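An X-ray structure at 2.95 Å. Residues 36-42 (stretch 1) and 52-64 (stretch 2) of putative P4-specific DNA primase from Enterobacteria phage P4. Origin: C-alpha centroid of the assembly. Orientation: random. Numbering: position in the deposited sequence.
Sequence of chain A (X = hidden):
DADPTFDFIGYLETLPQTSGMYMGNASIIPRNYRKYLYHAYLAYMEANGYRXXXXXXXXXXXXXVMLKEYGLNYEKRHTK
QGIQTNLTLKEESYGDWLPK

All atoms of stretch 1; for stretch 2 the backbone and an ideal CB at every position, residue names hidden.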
# COMPACT_ATOMS: atom_id res chain seq x y z
N TYR A 36 -15.78 3.67 -12.68
CA TYR A 36 -14.33 3.71 -12.54
C TYR A 36 -13.83 3.64 -11.11
O TYR A 36 -14.21 4.43 -10.25
CB TYR A 36 -13.79 4.93 -13.24
CG TYR A 36 -14.26 4.99 -14.66
CD1 TYR A 36 -15.37 5.78 -15.01
CD2 TYR A 36 -13.60 4.29 -15.67
CE1 TYR A 36 -15.79 5.88 -16.34
CE2 TYR A 36 -14.01 4.37 -17.00
CZ TYR A 36 -15.11 5.18 -17.32
OH TYR A 36 -15.49 5.33 -18.61
N LEU A 37 -12.98 2.65 -10.89
CA LEU A 37 -12.42 2.39 -9.57
C LEU A 37 -11.72 3.63 -9.03
O LEU A 37 -11.93 4.04 -7.89
CB LEU A 37 -11.46 1.21 -9.67
CG LEU A 37 -11.01 0.60 -8.36
CD1 LEU A 37 -12.12 0.64 -7.34
CD2 LEU A 37 -10.52 -0.81 -8.63
N TYR A 38 -10.89 4.24 -9.87
CA TYR A 38 -10.18 5.43 -9.44
C TYR A 38 -11.15 6.55 -9.04
O TYR A 38 -10.89 7.26 -8.06
CB TYR A 38 -9.20 5.91 -10.53
CG TYR A 38 -8.22 6.94 -10.02
CD1 TYR A 38 -7.33 6.61 -9.00
CD2 TYR A 38 -8.25 8.26 -10.48
CE1 TYR A 38 -6.50 7.57 -8.44
CE2 TYR A 38 -7.41 9.23 -9.92
CZ TYR A 38 -6.54 8.88 -8.90
OH TYR A 38 -5.72 9.83 -8.31
N HIS A 39 -12.25 6.70 -9.79
CA HIS A 39 -13.22 7.75 -9.48
C HIS A 39 -13.89 7.42 -8.17
O HIS A 39 -14.15 8.31 -7.36
CB HIS A 39 -14.28 7.88 -10.55
CG HIS A 39 -13.78 8.44 -11.84
ND1 HIS A 39 -12.44 8.44 -12.18
CD2 HIS A 39 -14.44 8.94 -12.90
CE1 HIS A 39 -12.30 8.93 -13.40
NE2 HIS A 39 -13.50 9.23 -13.86
N ALA A 40 -14.16 6.14 -7.96
CA ALA A 40 -14.79 5.70 -6.72
C ALA A 40 -13.84 6.12 -5.60
O ALA A 40 -14.26 6.66 -4.57
CB ALA A 40 -14.98 4.19 -6.72
N TYR A 41 -12.55 5.87 -5.83
CA TYR A 41 -11.53 6.23 -4.85
C TYR A 41 -11.56 7.72 -4.46
O TYR A 41 -11.59 8.06 -3.28
CB TYR A 41 -10.16 5.88 -5.39
CG TYR A 41 -9.08 6.37 -4.49
CD1 TYR A 41 -9.10 6.08 -3.14
CD2 TYR A 41 -8.03 7.14 -4.99
CE1 TYR A 41 -8.11 6.53 -2.30
CE2 TYR A 41 -7.03 7.60 -4.16
CZ TYR A 41 -7.07 7.30 -2.81
OH TYR A 41 -6.06 7.73 -1.97
N LEU A 42 -11.54 8.59 -5.46
CA LEU A 42 -11.60 10.02 -5.20
C LEU A 42 -12.83 10.34 -4.38
O LEU A 42 -12.77 11.09 -3.40
CB LEU A 42 -11.66 10.81 -6.50
CG LEU A 42 -10.55 10.59 -7.53
CD1 LEU A 42 -10.86 11.42 -8.77
CD2 LEU A 42 -9.19 10.97 -6.96
N UNK A 52 -5.62 15.38 -0.23
CA UNK A 52 -4.44 14.69 -0.75
C UNK A 52 -4.76 13.23 -1.14
O UNK A 52 -4.97 12.37 -0.27
CB UNK A 52 -3.32 14.72 0.29
N UNK A 53 -4.77 12.92 -2.43
CA UNK A 53 -5.07 11.56 -2.86
C UNK A 53 -3.96 10.92 -3.68
O UNK A 53 -3.24 11.61 -4.39
CB UNK A 53 -6.37 11.55 -3.67
N UNK A 54 -3.80 9.60 -3.58
CA UNK A 54 -2.79 8.93 -4.36
C UNK A 54 -3.06 9.12 -5.86
O UNK A 54 -4.20 9.19 -6.30
CB UNK A 54 -2.74 7.44 -4.00
N UNK A 55 -1.99 9.21 -6.63
CA UNK A 55 -2.11 9.37 -8.07
C UNK A 55 -2.64 8.06 -8.63
O UNK A 55 -2.64 7.04 -7.94
CB UNK A 55 -0.77 9.75 -8.71
N UNK A 56 -3.06 8.08 -9.88
CA UNK A 56 -3.53 6.87 -10.52
C UNK A 56 -2.39 5.88 -10.45
O UNK A 56 -2.56 4.74 -10.03
CB UNK A 56 -3.98 7.12 -11.96
N UNK A 57 -1.20 6.32 -10.84
CA UNK A 57 -0.03 5.45 -10.84
C UNK A 57 0.24 4.83 -9.48
O UNK A 57 0.46 3.62 -9.37
CB UNK A 57 1.20 6.23 -11.30
N UNK A 58 0.22 5.66 -8.44
CA UNK A 58 0.49 5.19 -7.09
C UNK A 58 -0.62 4.28 -6.63
O UNK A 58 -0.38 3.21 -6.08
CB UNK A 58 0.65 6.36 -6.12
N UNK A 59 -1.85 4.72 -6.87
CA UNK A 59 -3.02 3.94 -6.50
C UNK A 59 -2.90 2.56 -7.15
O UNK A 59 -3.04 1.52 -6.51
CB UNK A 59 -4.31 4.64 -6.92
N UNK A 60 -2.60 2.58 -8.44
CA UNK A 60 -2.47 1.34 -9.17
C UNK A 60 -1.55 0.35 -8.47
O UNK A 60 -1.92 -0.79 -8.24
CB UNK A 60 -1.96 1.62 -10.58
N UNK A 61 -0.35 0.80 -8.15
CA UNK A 61 0.66 -0.02 -7.47
C UNK A 61 0.18 -0.62 -6.16
O UNK A 61 0.39 -1.80 -5.87
CB UNK A 61 1.91 0.82 -7.20
N UNK A 62 -0.43 0.24 -5.35
CA UNK A 62 -0.90 -0.20 -4.05
C UNK A 62 -2.03 -1.19 -4.10
O UNK A 62 -2.02 -2.16 -3.33
CB UNK A 62 -1.34 1.01 -3.23
N UNK A 63 -2.98 -0.96 -5.00
CA UNK A 63 -4.16 -1.82 -5.17
C UNK A 63 -3.89 -3.31 -4.91
O UNK A 63 -4.38 -3.87 -3.93
CB UNK A 63 -4.71 -1.65 -6.59
N UNK A 64 -3.08 -3.97 -5.78
CA UNK A 64 -2.76 -5.39 -5.62
C UNK A 64 -2.35 -5.76 -4.21
O UNK A 64 -2.81 -6.76 -3.66
CB UNK A 64 -1.64 -5.78 -6.59

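Stretch 1 enters its helix at L37 and presents L37, Y38, Y41 and L42 to the other stretch, whose helix crosses at 102°.

At position 52, CA-to-CB points away and stretch 1 offers nothing within reach, so a polar residue is at home; it is N52.

Position 53 points toward stretch 1, and its ideal CB lies 4.0 Å from Y41 CE2 and 4.4 Å from L42 CD2. The extended backbone (-121/149) favours a compact, branched apolar side chain, though a longer aliphatic chain might also suit. The residue is V53, whose CG2 packs 3.8 Å from L42 CD2.

Position 54 contributes mainly its backbone. Y38 OH donates to the O of 54 at 2.6 Å, while the N of 54 gives a weak hydrogen bond to Y41 OH, 3.3 Å away. Two tyrosines thus meet the peptide units on either side of the same CA, and any residue with a free N-H can take part. CB points sideways, 3.9 Å from Y41 OH, and an aliphatic chain is one that would suit; L54 adds an apolar contact, CB to Y41 CE2 at 4.3 Å.

Position 55 points away and immediately precedes a helix. That calls for a cap: serine, threonine, aspartate or asparagine. S55 fills it, its OG accepting from the N of 58 at 2.8 Å.

At position 56 the CA sits over one face of the Y38 ring, 4.1 Å from its centroid, in a CH-pi contact. CB points sideways, 4.4 Å from Y38 CE1, so a flexible aliphatic chain could cover the ring. L56 does so, with CD2 4.0 Å from Y38 CG.

Positions 57 and 58 have no stretch 1 atom near their CBs; helix-compatible residues suffice, and they are K57 and M58.

Position 59 points toward stretch 1, its CB 4.0 Å from Y38 CE1. Leucine, methionine or an aromatic would suit the space between the tyrosines and L37. F59, with chi1 at t, takes the edge of Y38 on its ring face, planes at 80°, and meets Y41 obliquely, CE1 3.3 Å from Y41 CG.

At position 60 an ideal CB would lie a close 3.2 Å from the O of 56; glycine avoids this, though alanine is not excluded. It is G60.

Positions 61 and 62 are out of reach, so any helix-compatible residues suit; they are L61 and G62.

Position 63 points toward stretch 1 from a distance, so only a chain of some length would reach L37, and an apolar one would suit: L63 CD1 lies 4.2 Å from L37 CD2.

Position 64, where the helix kinks and N lacks a bond to the preceding turn, accepts proline: P64.

Stretch 2, residues 52-64: NVLSLKMFGLGLP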
# COMPACT_ATOMS: atom_id res chain seq x y z
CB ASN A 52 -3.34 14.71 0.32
CG ASN A 52 -3.72 13.89 1.58
OD1 ASN A 52 -4.66 14.24 2.31
ND2 ASN A 52 -2.99 12.78 1.81
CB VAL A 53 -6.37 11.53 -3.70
CG1 VAL A 53 -7.51 12.14 -2.91
CG2 VAL A 53 -6.17 12.27 -4.99
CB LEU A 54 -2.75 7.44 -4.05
CG LEU A 54 -2.27 7.00 -2.67
CD1 LEU A 54 -2.20 5.47 -2.60
CD2 LEU A 54 -0.90 7.58 -2.41
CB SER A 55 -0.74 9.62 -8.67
OG SER A 55 0.09 8.50 -8.42
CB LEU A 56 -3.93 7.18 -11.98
CG LEU A 56 -4.46 6.17 -13.04
CD1 LEU A 56 -3.31 5.35 -13.58
CD2 LEU A 56 -5.54 5.29 -12.45
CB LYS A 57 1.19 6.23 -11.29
CG LYS A 57 2.38 5.37 -11.68
CD LYS A 57 3.55 6.26 -12.13
CE LYS A 57 4.60 5.47 -12.89
NZ LYS A 57 4.03 4.78 -14.10
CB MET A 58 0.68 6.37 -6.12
CG MET A 58 2.05 7.09 -6.29
SD MET A 58 3.47 5.91 -6.20
CE MET A 58 3.87 6.02 -4.42
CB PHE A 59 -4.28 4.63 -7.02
CG PHE A 59 -5.54 3.94 -6.64
CD1 PHE A 59 -6.22 4.31 -5.48
CD2 PHE A 59 -6.05 2.91 -7.43
CE1 PHE A 59 -7.39 3.66 -5.10
CE2 PHE A 59 -7.22 2.24 -7.06
CZ PHE A 59 -7.89 2.62 -5.89
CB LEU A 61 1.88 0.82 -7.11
CG LEU A 61 2.89 1.29 -8.14
CD1 LEU A 61 4.03 2.01 -7.41
CD2 LEU A 61 3.42 0.08 -8.93
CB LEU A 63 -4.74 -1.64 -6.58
CG LEU A 63 -6.25 -1.73 -6.81
CD1 LEU A 63 -6.48 -1.91 -8.29
CD2 LEU A 63 -6.86 -2.88 -6.03
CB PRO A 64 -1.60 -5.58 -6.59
CG PRO A 64 -1.89 -4.62 -7.65
CD PRO A 64 -2.29 -3.40 -6.87
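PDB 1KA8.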